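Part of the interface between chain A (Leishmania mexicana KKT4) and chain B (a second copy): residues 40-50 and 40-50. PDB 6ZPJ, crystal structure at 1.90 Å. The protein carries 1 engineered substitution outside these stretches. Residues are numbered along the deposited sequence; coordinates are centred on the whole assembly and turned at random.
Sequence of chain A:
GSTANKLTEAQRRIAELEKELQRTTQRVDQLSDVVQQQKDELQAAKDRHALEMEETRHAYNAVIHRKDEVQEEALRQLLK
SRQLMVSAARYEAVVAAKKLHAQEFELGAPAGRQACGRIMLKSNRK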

# COMPACT_ATOMS: atom_id res chain seq x y z
N ASP A 40 8.51 13.90 -3.24
CA ASP A 40 8.36 13.81 -1.79
C ASP A 40 7.15 12.98 -1.41
O ASP A 40 7.22 12.11 -0.53
N GLU A 41 6.01 13.25 -2.06
CA GLU A 41 4.80 12.47 -1.82
C GLU A 41 5.01 10.98 -2.07
O GLU A 41 4.57 10.13 -1.27
N LEU A 42 5.65 10.63 -3.19
CA LEU A 42 5.88 9.22 -3.51
C LEU A 42 6.64 8.52 -2.40
O LEU A 42 6.27 7.43 -1.97
N GLN A 43 7.74 9.13 -1.96
CA GLN A 43 8.53 8.54 -0.89
C GLN A 43 7.73 8.43 0.40
O GLN A 43 7.75 7.39 1.06
N ALA A 44 6.99 9.48 0.75
CA ALA A 44 6.17 9.42 1.95
C ALA A 44 5.16 8.28 1.87
O ALA A 44 4.91 7.59 2.86
N ALA A 45 4.60 8.06 0.68
CA ALA A 45 3.60 7.02 0.54
C ALA A 45 4.24 5.65 0.68
O ALA A 45 3.71 4.79 1.40
N LYS A 46 5.35 5.43 -0.02
CA LYS A 46 6.04 4.15 0.10
C LYS A 46 6.39 3.86 1.55
O LYS A 46 6.21 2.73 2.03
N ASP A 47 6.82 4.87 2.31
CA ASP A 47 7.16 4.65 3.72
C ASP A 47 5.92 4.28 4.55
O ASP A 47 5.97 3.36 5.39
N ARG A 48 4.80 4.97 4.31
CA ARG A 48 3.57 4.63 5.02
C ARG A 48 3.09 3.23 4.66
O ARG A 48 2.63 2.49 5.55
N HIS A 49 3.16 2.86 3.38
CA HIS A 49 2.69 1.54 2.96
C HIS A 49 3.48 0.44 3.64
O HIS A 49 2.90 -0.53 4.13
N ALA A 50 4.81 0.60 3.70
CA ALA A 50 5.68 -0.42 4.28
C ALA A 50 5.42 -0.58 5.78
O ALA A 50 5.32 -1.70 6.28
N ASP B 40 0.86 8.46 -12.24
CA ASP B 40 0.65 7.04 -12.53
C ASP B 40 1.40 6.16 -11.55
O ASP B 40 0.86 5.15 -11.10
N GLU B 41 2.64 6.53 -11.21
CA GLU B 41 3.44 5.73 -10.29
C GLU B 41 2.86 5.75 -8.89
O GLU B 41 2.93 4.75 -8.16
N LEU B 42 2.37 6.91 -8.46
CA LEU B 42 1.79 7.02 -7.13
C LEU B 42 0.53 6.16 -7.02
O LEU B 42 0.34 5.45 -6.03
N GLN B 43 -0.33 6.19 -8.02
CA GLN B 43 -1.49 5.31 -8.04
C GLN B 43 -1.08 3.84 -8.11
O GLN B 43 -1.69 2.98 -7.44
N ALA B 44 -0.10 3.52 -8.94
CA ALA B 44 0.38 2.15 -9.01
C ALA B 44 0.85 1.65 -7.65
O ALA B 44 0.55 0.52 -7.27
N ALA B 45 1.61 2.48 -6.91
CA ALA B 45 2.08 2.09 -5.58
C ALA B 45 0.91 1.89 -4.62
O ALA B 45 0.91 0.95 -3.81
N LYS B 46 -0.08 2.78 -4.68
CA LYS B 46 -1.26 2.62 -3.83
C LYS B 46 -2.01 1.34 -4.17
O LYS B 46 -2.42 0.60 -3.26
N ASP B 47 -2.18 1.05 -5.46
CA ASP B 47 -2.82 -0.19 -5.91
C ASP B 47 -2.05 -1.42 -5.46
O ASP B 47 -2.65 -2.42 -5.07
N ARG B 48 -0.72 -1.38 -5.54
CA ARG B 48 0.07 -2.53 -5.10
C ARG B 48 -0.06 -2.74 -3.60
O ARG B 48 -0.17 -3.88 -3.17
N HIS B 49 -0.04 -1.66 -2.80
CA HIS B 49 -0.18 -1.81 -1.36
C HIS B 49 -1.56 -2.37 -1.00
O HIS B 49 -1.67 -3.26 -0.15
N ALA B 50 -2.61 -1.84 -1.63
CA ALA B 50 -3.96 -2.30 -1.35
C ALA B 50 -4.09 -3.78 -1.66
O ALA B 50 -4.68 -4.54 -0.87

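How do the two helices present their side chains to each other? They run almost parallel, with N-to-C directions 5° apart and axes approaching to 10.2 Å. The CA atoms of Leu42(A) and Leu42(B) lie 5.9 Å apart, and those of His49(A) and His49(B) 6.2 Å; between these level pairs, Ala45(A) lies beside Lys46(B) and Lys46(A) beside Ala45(B). Glu41(A), Glu41(B), Ala45(A), Ala45(B), His49(A) and His49(B) point their CA-to-CB bonds toward the partner. Gln43(A) and Gln43(B) make no contact across the pair; instead Gln43(A) NE2 donates to Asp47(A) OD1 at 2.9 Å, and Gln43(B) NE2 to Asp47(B) OD1 at 2.9 Å, one helical turn along.

What fills the space around Leu42(A) and Leu42(B)? Both leucines leave the backbone sideways, and the same rotamer, chi1 t and chi2 p, brings their ends nearer the opposite helix. Leu42(A) CD1 and Leu42(B) CD1 meet at 4.2 Å. The small methyl groups of the alanines complete this apolar layer: Ala45(A) CB lies 3.9 Å from Leu42(B) CD1, and Ala45(B) CB lies 4.5 Å from Leu42(A) CD1.

How do His49(A) and His49(B) fit together? They take different rotamers: chi1 is m in His49(A), with chi2 at 162°, but t in His49(B), with chi2 at 59°. The planes are near parallel, 7° apart, but slid so that the rings barely overlap, with centroids 4.5 Å apart. Each ring instead covers the other residue's CB: His49(A) CB sits 3.7 Å from the centroid of the His49(B) ring, and His49(B) CB sits 3.8 Å from that of His49(A), both over the face as CH-pi contacts. The m rotamer carries His49(A) back toward the preceding turn of chain B, where its CE1 comes 3.6 Å from Ala45(B) O and 3.7 Å from Lys46(B) CA. His49(B) CE1 approaches His49(A) O at 3.1 Å, while its NE2 is hydrogen-bonded just outside the stretch.

How do the charged side chains close the edges? Glu41(A) and Glu41(B) extend through chi1 t and chi2 t. Lys46(A) starts away from chain B, but its end comes nearer, with a final chi4 of p, and Lys46(A) NZ forms a salt bridge to Glu41(B) OE2 at 3.6 Å; that oxygen's position is less certain. Lys46(B) is extended beyond its chi1 m, and here a water mediates: water 1 donates to Glu41(A) OE2 at 3.3 Å and weakly accepts from Lys46(B) NZ at 3.4 Å.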

# COMPACT_ATOMS: atom_id res chain seq x y z
CB ASP A 40 8.23 15.22 -1.20
CG ASP A 40 9.53 16.03 -1.31
OD1 ASP A 40 10.59 15.46 -1.66
OD2 ASP A 40 9.48 17.26 -1.07
CB GLU A 41 3.68 13.03 -2.72
CG GLU A 41 2.32 12.37 -2.57
CD GLU A 41 1.24 12.95 -3.53
OE1 GLU A 41 1.59 13.66 -4.51
OE2 GLU A 41 0.03 12.69 -3.31
CB LEU A 42 6.64 9.09 -4.83
CG LEU A 42 6.87 7.61 -5.14
CD1 LEU A 42 5.55 6.84 -5.28
CD2 LEU A 42 7.76 7.41 -6.37
CB GLN A 43 9.81 9.34 -0.65
CG GLN A 43 10.75 8.61 0.34
CD GLN A 43 11.18 7.27 -0.19
OE1 GLN A 43 11.80 7.18 -1.24
NE2 GLN A 43 10.84 6.20 0.53
CB ALA A 44 5.46 10.76 2.17
CB ALA A 45 2.88 7.17 -0.79
CB LYS A 46 7.30 4.15 -0.77
CG LYS A 46 7.05 3.95 -2.25
CD LYS A 46 8.35 4.24 -3.08
CE LYS A 46 8.28 3.75 -4.51
NZ LYS A 46 7.05 4.16 -5.26
CB ASP A 47 7.85 5.88 4.28
CG ASP A 47 9.28 6.08 3.73
OD1 ASP A 47 9.80 5.17 3.03
OD2 ASP A 47 9.87 7.15 3.97
CB ARG A 48 2.47 5.64 4.70
CG ARG A 48 2.64 6.97 5.37
CD ARG A 48 1.38 7.83 5.23
NE ARG A 48 0.93 7.93 3.84
CZ ARG A 48 1.27 8.92 3.01
NH1 ARG A 48 2.07 9.89 3.43
NH2 ARG A 48 0.81 8.94 1.76
CB HIS A 49 2.78 1.36 1.44
CG HIS A 49 1.92 2.30 0.63
ND1 HIS A 49 2.14 2.53 -0.71
CD2 HIS A 49 0.87 3.08 0.98
CE1 HIS A 49 1.25 3.39 -1.16
NE2 HIS A 49 0.47 3.75 -0.16
CB ALA A 50 7.14 -0.05 4.02
CB ASP B 40 1.07 6.70 -13.96
CG ASP B 40 0.24 7.40 -15.02
OD1 ASP B 40 -0.84 7.95 -14.68
OD2 ASP B 40 0.71 7.44 -16.19
CB GLU B 41 4.88 6.23 -10.27
CG GLU B 41 5.80 5.42 -9.34
CD GLU B 41 7.24 5.95 -9.26
OE1 GLU B 41 7.59 6.88 -10.02
OE2 GLU B 41 8.03 5.43 -8.43
CB LEU B 42 1.49 8.48 -6.81
CG LEU B 42 0.83 8.69 -5.43
CD1 LEU B 42 1.81 8.42 -4.29
CD2 LEU B 42 0.21 10.06 -5.29
CB GLN B 43 -2.39 5.66 -9.23
CG GLN B 43 -3.72 4.93 -9.24
CD GLN B 43 -4.54 5.25 -8.01
OE1 GLN B 43 -4.76 6.42 -7.69
NE2 GLN B 43 -4.98 4.21 -7.29
CB ALA B 44 1.50 2.01 -10.03
CB ALA B 45 3.06 3.13 -5.01
CB LYS B 46 -2.17 3.83 -3.97
CG LYS B 46 -1.59 5.10 -3.39
CD LYS B 46 -2.51 6.30 -3.63
CE LYS B 46 -1.95 7.56 -2.98
NZ LYS B 46 -2.77 8.76 -3.35
CB ASP B 47 -2.94 -0.20 -7.44
CG ASP B 47 -3.98 0.80 -7.96
OD1 ASP B 47 -4.78 1.31 -7.16
OD2 ASP B 47 -3.98 1.12 -9.17
CB ARG B 48 1.54 -2.37 -5.49
CG ARG B 48 1.81 -2.80 -6.93
CD ARG B 48 3.29 -2.77 -7.24
NE ARG B 48 3.87 -1.48 -6.88
CZ ARG B 48 3.99 -0.45 -7.70
NH1 ARG B 48 3.58 -0.56 -8.96
NH2 ARG B 48 4.51 0.68 -7.26
CB HIS B 49 0.07 -0.48 -0.65
CG HIS B 49 -0.13 -0.54 0.84
ND1 HIS B 49 0.58 -1.40 1.66
CD2 HIS B 49 -0.98 0.13 1.65
CE1 HIS B 49 0.18 -1.24 2.91
NE2 HIS B 49 -0.77 -0.33 2.93
CB ALA B 50 -4.98 -1.50 -2.15
O HOH W 1 -0.36 10.10 -1.30